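Local coordinates for putative flavoprotein (Bacteroides eggerthii, PDB 4ICI) that binds flavin mononucleotide in a flavodoxin-like fold and probably serves in electron transfer or a related redox reaction, at residues T108-G112 with H113-G117; K159-R162 with A163-V167. All coordinates share one frame; numbering follows the deposited sequence.

Both contacts are local, formed between side chains and backbone a few residues apart, and they follow in series along a flavodoxin-like chain without nesting or crossing. Contact 1 comes first, near the C-terminal end of helix 104-112, where the chain turns through 113-117 into strand 119-125; its apolar side chains rest on strand 90-96 of the parallel sheet. The chain then passes through helix 132-141 and the outermost strand 146-152 before reaching contact 2, two successive turns of helix 158-168, which pack on helix 26-38 and strand 146-152. The two centres lie about 25 Å apart, nearest atoms about 14 Å, and the contacts do not touch.

Contact 1 of 2, residues T108-G112 with H113-G117; sequences TFIEG and HSLKG
The imidazole of His113 has the phenyl ring of Phe109 over one face, with Phe109 CE1 3.5 Å above the centre of the plane, and the carbonyl oxygen of Gly112 over the opposite face. The two rings meet obliquely, centroids 4.4 Å apart and planes inclined by 37°; His113 ND1 comes within 3.3 Å of Phe109 CD1. In the imidazole plane, ND1 donates to Phe109 O at 2.9 Å with an N-H...O angle of 150°. Phe109 CG stands anti to its own backbone nitrogen (chi1 171°), which swings the phenyl ring beside its carbonyl and under the imidazole. The same Phe109 O also accepts from Gly112 N, so two donors grip it near the C-terminal end of helix 104-112. Further along, Leu115 CD1 lies 4.2 Å from Ile110 CG1 and 4.4 Å from Phe109 CE2, and all three side chains reach strand 90-96, through Ile93 and Val91. At the far side of the imidazole, NE2 is hydrogen-bonded to Lys82 N. With both ring nitrogens engaged and phenylalanine against one face, the buried histidine is fixed in rotation. ND1, as a donor, takes up a helix carbonyl where the backbone turns toward strand 119-125.

Contact 2 of 2, residues K159-R162 with A163-V167; sequences KAIR and AWLDV
Helix 158-168 follows the last strand of the flavodoxin-like sheet, and between 159 and 166 it carries four successive i to i+4 backbone bonds. Ala163 N binds Lys159 O, Trp164 N binds Ala160 O, Leu165 N binds Ile161 O and Asp166 N binds Arg162 O; the Trp164 bond is the straightest, at 174°. On the buried side Ile161 and Leu165 lie side by side and point the same way, with Ile161 CG2 4.0 Å from Leu165 CD1 and 4.4 Å from Trp164 CE3. With CG anti to the backbone nitrogen (chi1 163°), the indole of Trp164 stands beside its carbonyl carbon, where Leu165 CD2 sits 3.7 Å above the ring plane, over its centre. NE1 of Trp164 is hydrogen-bonded to Glu149 O of strand 146-152, while Ile161 and Trp164 both touch Leu34 of helix 26-38. On the exposed side a water donates to Arg162 O and to Asp166 OD1, 2.9 Å from each, and Arg162 NH2 forms a salt bridge with Glu158. The helix is two-faced: apolar groups and one indole N-H fasten it to the sheet and helix 26-38, whereas its outer carbonyl at Arg162 is shared between the Asp166 amide and a water held by the aspartate.

Contact 1 of 2, residues T108-G112 with H113-G117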
ATOM      1  N   THR A 108      -5.733   7.448   4.264  1.00  8.86           N
ATOM      2  CA  THR A 108      -5.176   8.793   4.474  1.00  8.98           C
ATOM      3  C   THR A 108      -4.250   9.185   3.314  1.00  8.53           C
ATOM      4  O   THR A 108      -4.341  10.306   2.787  1.00  9.73           O
ATOM      5  CB  THR A 108      -4.390   8.893   5.783  1.00  8.82           C
ATOM      6  OG1 THR A 108      -5.185   8.314   6.823  1.00  9.91           O
ATOM      7  CG2 THR A 108      -3.998  10.340   6.087  1.00 10.30           C
ATOM      8  N   PHE A 109      -3.412   8.249   2.878  1.00  8.63           N
ATOM      9  CA  PHE A 109      -2.521   8.497   1.770  1.00  9.24           C
ATOM     10  C   PHE A 109      -3.270   8.840   0.475  1.00  9.70           C
ATOM     11  O   PHE A 109      -2.992   9.874  -0.183  1.00 10.52           O
ATOM     12  CB  PHE A 109      -1.604   7.290   1.514  1.00  9.79           C
ATOM     13  CG  PHE A 109      -0.821   7.421   0.241  1.00  9.77           C
ATOM     14  CD1 PHE A 109       0.220   8.328   0.143  1.00 12.48           C
ATOM     15  CD2 PHE A 109      -1.135   6.625  -0.879  1.00 10.76           C
ATOM     16  CE1 PHE A 109       0.920   8.473  -1.046  1.00 12.21           C
ATOM     17  CE2 PHE A 109      -0.434   6.799  -2.052  1.00 12.03           C
ATOM     18  CZ  PHE A 109       0.577   7.711  -2.126  1.00 12.92           C
ATOM     19  N   ILE A 110      -4.226   7.987   0.112  1.00 10.48           N
ATOM     20  CA  ILE A 110      -4.956   8.154  -1.153  1.00  9.59           C
ATOM     21  C   ILE A 110      -5.716   9.485  -1.144  1.00 10.58           C
ATOM     22  O   ILE A 110      -5.734  10.195  -2.146  1.00 11.32           O
ATOM     23  CB  ILE A 110      -5.891   6.972  -1.409  1.00  8.97           C
ATOM     24  CG1 ILE A 110      -5.079   5.717  -1.739  1.00  9.85           C
ATOM     25  CG2 ILE A 110      -6.909   7.275  -2.552  1.00 10.87           C
ATOM     26  CD1 ILE A 110      -5.881   4.442  -1.645  1.00 11.16           C
ATOM     27  N   GLU A 111      -6.340   9.813  -0.012  1.00  9.97           N
ATOM     28  CA  GLU A 111      -7.164  11.008   0.058  1.00 10.88           C
ATOM     29  C   GLU A 111      -6.359  12.313   0.130  1.00 12.25           C
ATOM     30  O   GLU A 111      -6.877  13.416  -0.156  1.00 16.28           O
ATOM     31  CB  GLU A 111      -8.158  10.883   1.213  1.00 11.61           C
ATOM     32  CG  GLU A 111      -9.173   9.812   0.959  1.00 11.45           C
ATOM     33  CD  GLU A 111     -10.106   9.530   2.106  1.00 11.06           C
ATOM     34  OE1 GLU A 111     -10.089  10.297   3.114  1.00 14.83           O
ATOM     35  OE2 GLU A 111     -10.864   8.537   1.980  1.00 12.45           O
ATOM     36  N   GLY A 112      -5.089  12.205   0.470  1.00 12.23           N
ATOM     37  CA  GLY A 112      -4.231  13.363   0.613  1.00 14.10           C
ATOM     38  C   GLY A 112      -3.306  13.647  -0.560  1.00 14.79           C
ATOM     39  O   GLY A 112      -2.579  14.642  -0.544  1.00 17.94           O
ATOM     40  N   HIS A 113      -3.284  12.749  -1.549  1.00 13.84           N
ATOM     41  CA  HIS A 113      -2.437  12.890  -2.728  1.00 15.26           C
ATOM     42  C   HIS A 113      -3.323  12.793  -3.975  1.00 16.88           C
ATOM     43  O   HIS A 113      -4.144  11.896  -4.050  1.00 21.12           O
ATOM     44  CB  HIS A 113      -1.370  11.795  -2.739  1.00 16.35           C
ATOM     45  CG  HIS A 113      -0.351  11.915  -1.640  1.00 13.17           C
ATOM     46  ND1 HIS A 113      -0.599  11.534  -0.339  1.00 14.24           N
ATOM     47  CD2 HIS A 113       0.929  12.360  -1.657  1.00 17.46           C
ATOM     48  CE1 HIS A 113       0.479  11.745   0.395  1.00 14.60           C
ATOM     49  NE2 HIS A 113       1.424  12.248  -0.381  1.00 16.87           N
ATOM     50  N   SER A 114      -3.154  13.677  -4.949  1.00 19.16           N
ATOM     51  CA  SER A 114      -3.902  13.561  -6.192  1.00 19.43           C
ATOM     52  C   SER A 114      -3.321  12.425  -7.026  1.00 17.49           C
ATOM     53  O   SER A 114      -2.151  12.468  -7.410  1.00 20.04           O
ATOM     54  CB  SER A 114      -3.884  14.847  -7.000  1.00 22.99           C
ATOM     55  OG  SER A 114      -4.654  14.644  -8.189  1.00 29.41           O
ATOM     56  N   LEU A 115      -4.133  11.405  -7.244  1.00 16.06           N
ATOM     57  CA  LEU A 115      -3.739  10.249  -8.026  1.00 15.54           C
ATOM     58  C   LEU A 115      -4.539  10.161  -9.331  1.00 16.44           C
ATOM     59  O   LEU A 115      -4.396   9.197 -10.092  1.00 15.32           O
ATOM     60  CB  LEU A 115      -3.920   8.976  -7.191  1.00 15.57           C
ATOM     61  CG  LEU A 115      -3.079   8.939  -5.904  1.00 13.56           C
ATOM     62  CD1 LEU A 115      -3.436   7.677  -5.126  1.00 16.68           C
ATOM     63  CD2 LEU A 115      -1.571   8.991  -6.189  1.00 16.79           C
ATOM     64  N   LYS A 116      -5.350  11.180  -9.595  1.00 18.31           N
ATOM     65  CA  LYS A 116      -6.053  11.316 -10.879  1.00 21.52           C
ATOM     66  C   LYS A 116      -5.099  11.245 -12.061  1.00 18.34           C
ATOM     67  O   LYS A 116      -4.036  11.863 -12.049  1.00 22.06           O
ATOM     68  CB  LYS A 116      -6.825  12.643 -10.903  1.00 25.27           C
ATOM     69  CG  LYS A 116      -7.563  12.948 -12.208  1.00 28.41           C
ATOM     70  CD  LYS A 116      -8.483  14.175 -12.080  1.00 37.94           C
ATOM     71  CE  LYS A 116      -7.697  15.462 -12.076  1.00 44.49           C
ATOM     72  NZ  LYS A 116      -8.575  16.639 -12.338  1.00 48.88           N
ATOM     73  N   GLY A 117      -5.456  10.423 -13.049  1.00 19.65           N
ATOM     74  CA  GLY A 117      -4.662  10.268 -14.247  1.00 20.77           C
ATOM     75  C   GLY A 117      -3.563   9.236 -14.175  1.00 19.01           C
ATOM     76  O   GLY A 117      -3.049   8.838 -15.203  1.00 23.61           O
TER

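Contact 2 of 2, residues K159-R162 with A163-V167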
ATOM      1  N   LYS A 159      12.154 -11.806 -11.317  1.00 15.96           N
ATOM      2  CA  LYS A 159      11.488 -12.518 -12.414  1.00 17.35           C
ATOM      3  C   LYS A 159       9.982 -12.556 -12.207  1.00 14.23           C
ATOM      4  O   LYS A 159       9.207 -12.396 -13.165  1.00 15.44           O
ATOM      5  CB  LYS A 159      12.030 -13.950 -12.572  1.00 18.87           C
ATOM      6  CG  LYS A 159      13.441 -14.026 -13.131  1.00 22.70           C
ATOM      7  CD  LYS A 159      13.951 -15.452 -13.107  1.00 29.00           C
ATOM      8  CE  LYS A 159      15.343 -15.520 -13.733  1.00 38.13           C
ATOM      9  NZ  LYS A 159      16.065 -16.806 -13.431  1.00 45.03           N
ATOM     10  N   ALA A 160       9.554 -12.754 -10.975  1.00 14.45           N
ATOM     11  CA  ALA A 160       8.124 -12.802 -10.690  1.00 14.26           C
ATOM     12  C   ALA A 160       7.504 -11.408 -10.811  1.00 13.53           C
ATOM     13  O   ALA A 160       6.379 -11.264 -11.309  1.00 13.26           O
ATOM     14  CB  ALA A 160       7.870 -13.406  -9.328  1.00 16.28           C
ATOM     15  N   ILE A 161       8.220 -10.385 -10.355  1.00 13.59           N
ATOM     16  CA  ILE A 161       7.745  -9.007 -10.488  1.00 12.99           C
ATOM     17  C   ILE A 161       7.597  -8.643 -11.957  1.00 12.98           C
ATOM     18  O   ILE A 161       6.567  -8.104 -12.371  1.00 14.36           O
ATOM     19  CB  ILE A 161       8.656  -8.006  -9.739  1.00 14.90           C
ATOM     20  CG1 ILE A 161       8.507  -8.219  -8.224  1.00 15.03           C
ATOM     21  CG2 ILE A 161       8.356  -6.544 -10.197  1.00 15.45           C
ATOM     22  CD1 ILE A 161       9.603  -7.591  -7.342  1.00 16.82           C
ATOM     23  N   ARG A 162       8.599  -8.971 -12.767  1.00 13.69           N
ATOM     24  CA  ARG A 162       8.536  -8.632 -14.172  1.00 14.66           C
ATOM     25  C   ARG A 162       7.365  -9.326 -14.863  1.00 14.24           C
ATOM     26  O   ARG A 162       6.705  -8.720 -15.696  1.00 13.81           O
ATOM     27  CB  ARG A 162       9.878  -8.923 -14.860  1.00 18.78           C
ATOM     28  CG  ARG A 162      10.963  -7.997 -14.313  1.00 26.62           C
ATOM     29  CD  ARG A 162      12.222  -7.969 -15.180  1.00 38.90           C
ATOM     30  NE  ARG A 162      13.262  -7.161 -14.543  1.00 49.27           N
ATOM     31  CZ  ARG A 162      13.241  -5.829 -14.429  1.00 55.94           C
ATOM     32  NH1 ARG A 162      12.229  -5.100 -14.920  1.00 58.86           N
ATOM     33  NH2 ARG A 162      14.251  -5.211 -13.822  1.00 55.20           N
ATOM     34  N   ALA A 163       7.089 -10.575 -14.504  1.00 13.15           N
ATOM     35  CA  ALA A 163       5.980 -11.307 -15.124  1.00 12.26           C
ATOM     36  C   ALA A 163       4.637 -10.641 -14.772  1.00 13.28           C
ATOM     37  O   ALA A 163       3.778 -10.444 -15.629  1.00 12.34           O
ATOM     38  CB  ALA A 163       5.999 -12.806 -14.681  1.00 13.23           C
ATOM     39  N   TRP A 164       4.445 -10.317 -13.494  1.00 12.15           N
ATOM     40  CA  TRP A 164       3.260  -9.576 -13.049  1.00 11.30           C
ATOM     41  C   TRP A 164       3.072  -8.287 -13.858  1.00 10.67           C
ATOM     42  O   TRP A 164       1.974  -7.991 -14.367  1.00 10.68           O
ATOM     43  CB  TRP A 164       3.435  -9.251 -11.566  1.00 10.85           C
ATOM     44  CG  TRP A 164       2.556  -8.162 -10.977  1.00 10.72           C
ATOM     45  CD1 TRP A 164       1.253  -7.843 -11.283  1.00 10.24           C
ATOM     46  CD2 TRP A 164       2.926  -7.315  -9.905  1.00 10.25           C
ATOM     47  NE1 TRP A 164       0.798  -6.857 -10.444  1.00 11.00           N
ATOM     48  CE2 TRP A 164       1.808  -6.511  -9.589  1.00 11.12           C
ATOM     49  CE3 TRP A 164       4.083  -7.182  -9.151  1.00 11.70           C
ATOM     50  CZ2 TRP A 164       1.831  -5.577  -8.556  1.00 11.07           C
ATOM     51  CZ3 TRP A 164       4.121  -6.232  -8.153  1.00 12.73           C
ATOM     52  CH2 TRP A 164       3.003  -5.456  -7.848  1.00 11.19           C
ATOM     53  N   LEU A 165       4.142  -7.492 -13.962  1.00 11.16           N
ATOM     54  CA  LEU A 165       4.025  -6.200 -14.633  1.00 12.43           C
ATOM     55  C   LEU A 165       3.770  -6.308 -16.144  1.00 11.92           C
ATOM     56  O   LEU A 165       3.081  -5.465 -16.726  1.00 13.30           O
ATOM     57  CB  LEU A 165       5.191  -5.282 -14.290  1.00 13.69           C
ATOM     58  CG  LEU A 165       5.286  -5.001 -12.775  1.00 14.22           C
ATOM     59  CD1 LEU A 165       6.368  -3.977 -12.532  1.00 16.70           C
ATOM     60  CD2 LEU A 165       3.956  -4.593 -12.150  1.00 15.59           C
ATOM     61  N   ASP A 166       4.225  -7.391 -16.748  1.00 12.42           N
ATOM     62  CA  ASP A 166       3.846  -7.657 -18.136  1.00 13.50           C
ATOM     63  C   ASP A 166       2.373  -8.001 -18.269  1.00 11.97           C
ATOM     64  O   ASP A 166       1.684  -7.527 -19.192  1.00 14.32           O
ATOM     65  CB  ASP A 166       4.667  -8.810 -18.724  1.00 13.37           C
ATOM     66  CG  ASP A 166       6.106  -8.418 -19.060  1.00 16.27           C
ATOM     67  OD1 ASP A 166       6.445  -7.201 -19.093  1.00 18.16           O
ATOM     68  OD2 ASP A 166       6.919  -9.355 -19.332  1.00 16.90           O
ATOM     69  N   VAL A 167       1.855  -8.806 -17.346  1.00 11.52           N
ATOM     70  CA  VAL A 167       0.418  -9.158 -17.374  1.00 12.87           C
ATOM     71  C   VAL A 167      -0.452  -7.909 -17.283  1.00 14.11           C
ATOM     72  O   VAL A 167      -1.459  -7.781 -18.002  1.00 16.55           O
ATOM     73  CB  VAL A 167       0.059 -10.161 -16.236  1.00 13.40           C
ATOM     74  CG1 VAL A 167      -1.459 -10.310 -16.014  1.00 15.56           C
ATOM     75  CG2 VAL A 167       0.692 -11.516 -16.517  1.00 14.75           C
TER
HETATM   76  O   HOH W   1       7.937  -6.357 -16.762  1.00 23.81           O